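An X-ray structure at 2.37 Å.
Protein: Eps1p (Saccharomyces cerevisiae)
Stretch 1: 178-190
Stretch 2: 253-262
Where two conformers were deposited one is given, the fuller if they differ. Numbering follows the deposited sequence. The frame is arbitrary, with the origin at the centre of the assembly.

Stretch 1, residues 178-190: DKCHEFQRTWKII
Stretch 2, residues 253-262: GYSAKSDGYV

In this part of Eps1p a helix lies against an extended segment that itself turns into a helix. After its first residues, stretch 1 is helical and continues past Ile190, with phi/psi near -65/-40 except at Phe183 (-74/-18) and i to i+4 bonds such as Trp187 N to Phe183 O (2.7 Å) and Ile190 N to Thr186 O (3.0 Å). Stretch 2 runs extended through Tyr254 (-56/146) and Ser255 (-143/148), bends at Ala256 (-85/-13), extends again at Lys257 (-89/145) and is helical by Asp259, continuing past Val262. The two advance together, Lys179 and Glu182 meeting Tyr254 and Ile190 meeting Ser258, whose CA atoms lie 5.5 Å apart. They bury 570 Å².

The CA-to-CB bond of Tyr254 (chi1 t, chi2 94°) points toward stretch 1, and its ring meets Lys179, Glu182 and Phe183. Lys179 (chi1 m, the rest t) lays its aliphatic chain over one ring face, CD 3.9 Å from the Tyr254 ring centroid and almost on its normal; its NZ, 5.2 Å from that centroid, adds at most a weak cation-pi attraction and is hydrogen-bonded elsewhere in the structure. At the ring's edge, Tyr254 OH donates a very short 2.5 Å bond to OE1 of Glu182, whose t, t side chain is long enough to reach it. The carboxylate's other oxygen, OE2, lies 3.3 Å from Ala256 CB.

The phenol oxygen also accepts from a water, 2.5 Å from Tyr254 OH. The same water donates to Ser255 O at 3.0 Å and lies 2.7 Å from Thr186 OG1. Thr186 (chi1 m) places OG1 3.0 Å from Ala256 O, well placed to donate to it, although the hydroxyl proton has another acceptor within reach. A small beta-branched residue suits this position: its hydroxyl meets polar groups while CG2 packs 4.2 Å from Ser258 CA.

Within stretch 2, Ser255 N donates to Tyr261 OH (3.0 Å) and Lys257 N to Ser255 OG (3.0 Å), satisfying two amides of the nonhelical segment. Val262 N bonds Ser258 O (3.1 Å).

Phe183 (chi1 t, chi2 69°) turns its edge to the face of Tyr261 (chi1 m), centroids 5.5 Å apart and planes at 72°. It also meets Tyr254 obliquely, CD1 of Phe183 being 3.8 Å from CE1 of Tyr254. Ile190 (m, t) closes the apolar end: its CD1 is 3.6 Å from Tyr261 CB and its CG1 3.5 Å from Ser258 CB. Ser258 (chi1 p) presents CB to Ile190, while its OG is hydrogen-bonded elsewhere in the structure.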

# COMPACT_ATOMS: atom_id res chain seq x y z
N ASP A 178 -7.81 -1.02 21.20
CA ASP A 178 -8.10 -1.17 22.61
C ASP A 178 -7.50 -2.44 23.21
O ASP A 178 -7.10 -2.45 24.37
CB ASP A 178 -9.61 -1.18 22.85
CG ASP A 178 -10.27 0.15 22.51
OD1 ASP A 178 -9.59 1.21 22.55
OD2 ASP A 178 -11.47 0.12 22.17
N LYS A 179 -7.45 -3.50 22.42
CA LYS A 179 -7.05 -4.81 22.93
C LYS A 179 -5.56 -5.11 22.79
O LYS A 179 -5.09 -6.07 23.35
CB LYS A 179 -7.87 -5.91 22.25
CG LYS A 179 -9.35 -5.86 22.60
CD LYS A 179 -10.17 -6.54 21.49
CE LYS A 179 -11.66 -6.44 21.73
NZ LYS A 179 -12.40 -6.82 20.47
N CYS A 180 -4.82 -4.28 22.04
CA CYS A 180 -3.43 -4.56 21.74
C CYS A 180 -2.53 -4.80 22.98
O CYS A 180 -1.68 -5.70 22.98
CB CYS A 180 -2.83 -3.43 20.92
SG CYS A 180 -3.10 -3.45 19.15
N HIS A 181 -2.70 -3.98 24.01
CA HIS A 181 -1.91 -4.09 25.23
C HIS A 181 -2.23 -5.36 26.00
O HIS A 181 -1.34 -6.05 26.47
CB HIS A 181 -2.13 -2.87 26.12
CG HIS A 181 -1.38 -2.93 27.41
ND1 HIS A 181 -0.08 -2.50 27.54
CD2 HIS A 181 -1.75 -3.39 28.63
CE1 HIS A 181 0.32 -2.68 28.78
NE2 HIS A 181 -0.67 -3.22 29.47
N GLU A 182 -3.51 -5.66 26.15
CA GLU A 182 -3.93 -6.91 26.76
C GLU A 182 -3.31 -8.09 26.00
O GLU A 182 -2.85 -9.08 26.58
CB GLU A 182 -5.46 -7.06 26.76
CG GLU A 182 -6.00 -8.24 27.59
CD GLU A 182 -7.53 -8.39 27.50
OE1 GLU A 182 -8.09 -8.17 26.40
OE2 GLU A 182 -8.18 -8.71 28.52
N PHE A 183 -3.32 -7.99 24.67
CA PHE A 183 -2.87 -9.12 23.88
C PHE A 183 -1.35 -9.28 23.91
O PHE A 183 -0.86 -10.36 23.59
CB PHE A 183 -3.36 -9.00 22.43
CG PHE A 183 -3.32 -10.32 21.67
CD1 PHE A 183 -4.19 -11.34 21.99
CD2 PHE A 183 -2.38 -10.54 20.67
CE1 PHE A 183 -4.14 -12.54 21.32
CE2 PHE A 183 -2.34 -11.76 19.98
CZ PHE A 183 -3.22 -12.75 20.31
N GLN A 184 -0.60 -8.25 24.31
CA GLN A 184 0.85 -8.47 24.43
C GLN A 184 1.16 -9.47 25.54
O GLN A 184 2.09 -10.26 25.43
CB GLN A 184 1.61 -7.19 24.67
CG GLN A 184 1.91 -6.40 23.42
CD GLN A 184 2.73 -5.16 23.74
OE1 GLN A 184 2.23 -4.22 24.37
NE2 GLN A 184 3.98 -5.14 23.30
N ARG A 185 0.38 -9.42 26.60
CA ARG A 185 0.55 -10.36 27.69
C ARG A 185 0.19 -11.74 27.19
O ARG A 185 0.92 -12.71 27.40
CB ARG A 185 -0.34 -9.98 28.88
CG ARG A 185 -0.17 -10.92 30.04
CD ARG A 185 -0.83 -10.40 31.27
NE ARG A 185 0.07 -10.62 32.40
CZ ARG A 185 -0.08 -11.55 33.33
NH1 ARG A 185 -1.13 -12.35 33.31
NH2 ARG A 185 0.80 -11.64 34.29
N THR A 186 -0.97 -11.82 26.54
CA THR A 186 -1.48 -13.05 25.97
C THR A 186 -0.50 -13.64 24.97
O THR A 186 -0.23 -14.84 25.01
CB THR A 186 -2.84 -12.82 25.34
OG1 THR A 186 -3.72 -12.31 26.34
CG2 THR A 186 -3.41 -14.10 24.84
N TRP A 187 0.06 -12.80 24.09
CA TRP A 187 0.97 -13.30 23.07
C TRP A 187 2.27 -13.86 23.65
O TRP A 187 2.79 -14.88 23.18
CB TRP A 187 1.27 -12.22 22.05
CG TRP A 187 2.04 -12.77 20.92
CD1 TRP A 187 3.33 -12.49 20.60
CD2 TRP A 187 1.59 -13.76 19.98
NE1 TRP A 187 3.71 -13.21 19.50
CE2 TRP A 187 2.67 -14.03 19.12
CE3 TRP A 187 0.38 -14.46 19.81
CZ2 TRP A 187 2.59 -14.96 18.06
CZ3 TRP A 187 0.30 -15.40 18.74
CH2 TRP A 187 1.40 -15.62 17.87
N LYS A 188 2.79 -13.20 24.68
CA LYS A 188 3.98 -13.66 25.36
C LYS A 188 3.73 -15.02 26.02
O LYS A 188 4.55 -15.92 25.92
CB LYS A 188 4.40 -12.63 26.41
CG LYS A 188 5.67 -12.97 27.16
CD LYS A 188 6.10 -11.76 27.95
CE LYS A 188 7.38 -11.98 28.70
NZ LYS A 188 7.80 -10.73 29.37
N ILE A 189 2.59 -15.18 26.68
CA ILE A 189 2.28 -16.44 27.35
C ILE A 189 2.15 -17.57 26.29
O ILE A 189 2.78 -18.62 26.42
CB ILE A 189 0.98 -16.29 28.19
CG1 ILE A 189 1.17 -15.25 29.29
CG2 ILE A 189 0.57 -17.60 28.83
CD1 ILE A 189 -0.13 -14.82 29.99
N ILE A 190 1.41 -17.29 25.22
CA ILE A 190 1.30 -18.19 24.07
C ILE A 190 2.65 -18.57 23.51
O ILE A 190 2.83 -19.74 23.12
CB ILE A 190 0.47 -17.55 22.97
CG1 ILE A 190 -0.97 -17.40 23.45
CG2 ILE A 190 0.53 -18.35 21.69
CD1 ILE A 190 -1.79 -16.47 22.61
N GLY A 253 -12.96 -16.40 18.19
CA GLY A 253 -12.94 -14.96 18.41
C GLY A 253 -11.72 -14.51 19.19
O GLY A 253 -10.89 -15.33 19.59
N TYR A 254 -11.61 -13.20 19.40
CA TYR A 254 -10.58 -12.67 20.29
C TYR A 254 -10.73 -13.32 21.66
O TYR A 254 -11.83 -13.62 22.10
CB TYR A 254 -10.68 -11.15 20.43
CG TYR A 254 -9.72 -10.57 21.47
CD1 TYR A 254 -8.47 -10.11 21.12
CD2 TYR A 254 -10.08 -10.51 22.81
CE1 TYR A 254 -7.62 -9.60 22.05
CE2 TYR A 254 -9.23 -10.00 23.74
CZ TYR A 254 -8.00 -9.54 23.36
OH TYR A 254 -7.15 -9.03 24.29
N SER A 255 -9.60 -13.54 22.32
CA SER A 255 -9.62 -14.00 23.69
C SER A 255 -8.50 -13.37 24.52
O SER A 255 -7.44 -13.07 23.99
CB SER A 255 -9.51 -15.52 23.72
OG SER A 255 -9.62 -16.01 25.03
N ALA A 256 -8.73 -13.16 25.81
CA ALA A 256 -7.63 -12.78 26.69
C ALA A 256 -6.88 -14.02 27.18
O ALA A 256 -5.80 -13.95 27.75
CB ALA A 256 -8.13 -11.98 27.84
N LYS A 257 -7.49 -15.18 26.96
CA LYS A 257 -6.86 -16.43 27.37
C LYS A 257 -5.97 -16.98 26.28
O LYS A 257 -6.28 -16.85 25.08
CB LYS A 257 -7.92 -17.44 27.77
CG LYS A 257 -8.65 -17.05 29.04
CD LYS A 257 -9.98 -17.76 29.17
CE LYS A 257 -10.85 -17.09 30.21
NZ LYS A 257 -12.08 -17.88 30.50
N SER A 258 -4.86 -17.60 26.68
CA SER A 258 -3.90 -18.13 25.73
C SER A 258 -4.36 -19.46 25.12
O SER A 258 -3.89 -19.86 24.06
CB SER A 258 -2.55 -18.34 26.39
OG SER A 258 -2.63 -19.41 27.30
N ASP A 259 -5.31 -20.12 25.78
CA ASP A 259 -5.59 -21.53 25.54
C ASP A 259 -6.08 -21.83 24.13
O ASP A 259 -5.60 -22.79 23.49
CB ASP A 259 -6.64 -22.07 26.52
CG ASP A 259 -6.25 -21.90 27.96
OD1 ASP A 259 -5.12 -21.43 28.24
OD2 ASP A 259 -7.07 -22.25 28.83
N GLY A 260 -7.03 -21.03 23.66
CA GLY A 260 -7.58 -21.21 22.33
C GLY A 260 -6.51 -21.15 21.26
O GLY A 260 -6.48 -21.99 20.36
N TYR A 261 -5.62 -20.17 21.38
CA TYR A 261 -4.53 -20.01 20.43
C TYR A 261 -3.51 -21.19 20.47
O TYR A 261 -3.05 -21.67 19.43
CB TYR A 261 -3.81 -18.68 20.67
CG TYR A 261 -4.76 -17.50 20.61
CD1 TYR A 261 -5.12 -16.94 19.40
CD2 TYR A 261 -5.31 -16.96 21.76
CE1 TYR A 261 -5.99 -15.90 19.34
CE2 TYR A 261 -6.18 -15.90 21.70
CZ TYR A 261 -6.52 -15.38 20.48
OH TYR A 261 -7.39 -14.32 20.40
N VAL A 262 -3.17 -21.67 21.67
CA VAL A 262 -2.20 -22.75 21.81
C VAL A 262 -2.75 -24.01 21.14
O VAL A 262 -2.08 -24.63 20.30
CB VAL A 262 -1.88 -23.05 23.30
CG1 VAL A 262 -1.12 -24.38 23.45
CG2 VAL A 262 -1.04 -21.92 23.89
O HOH W 1 -5.72 -10.91 25.21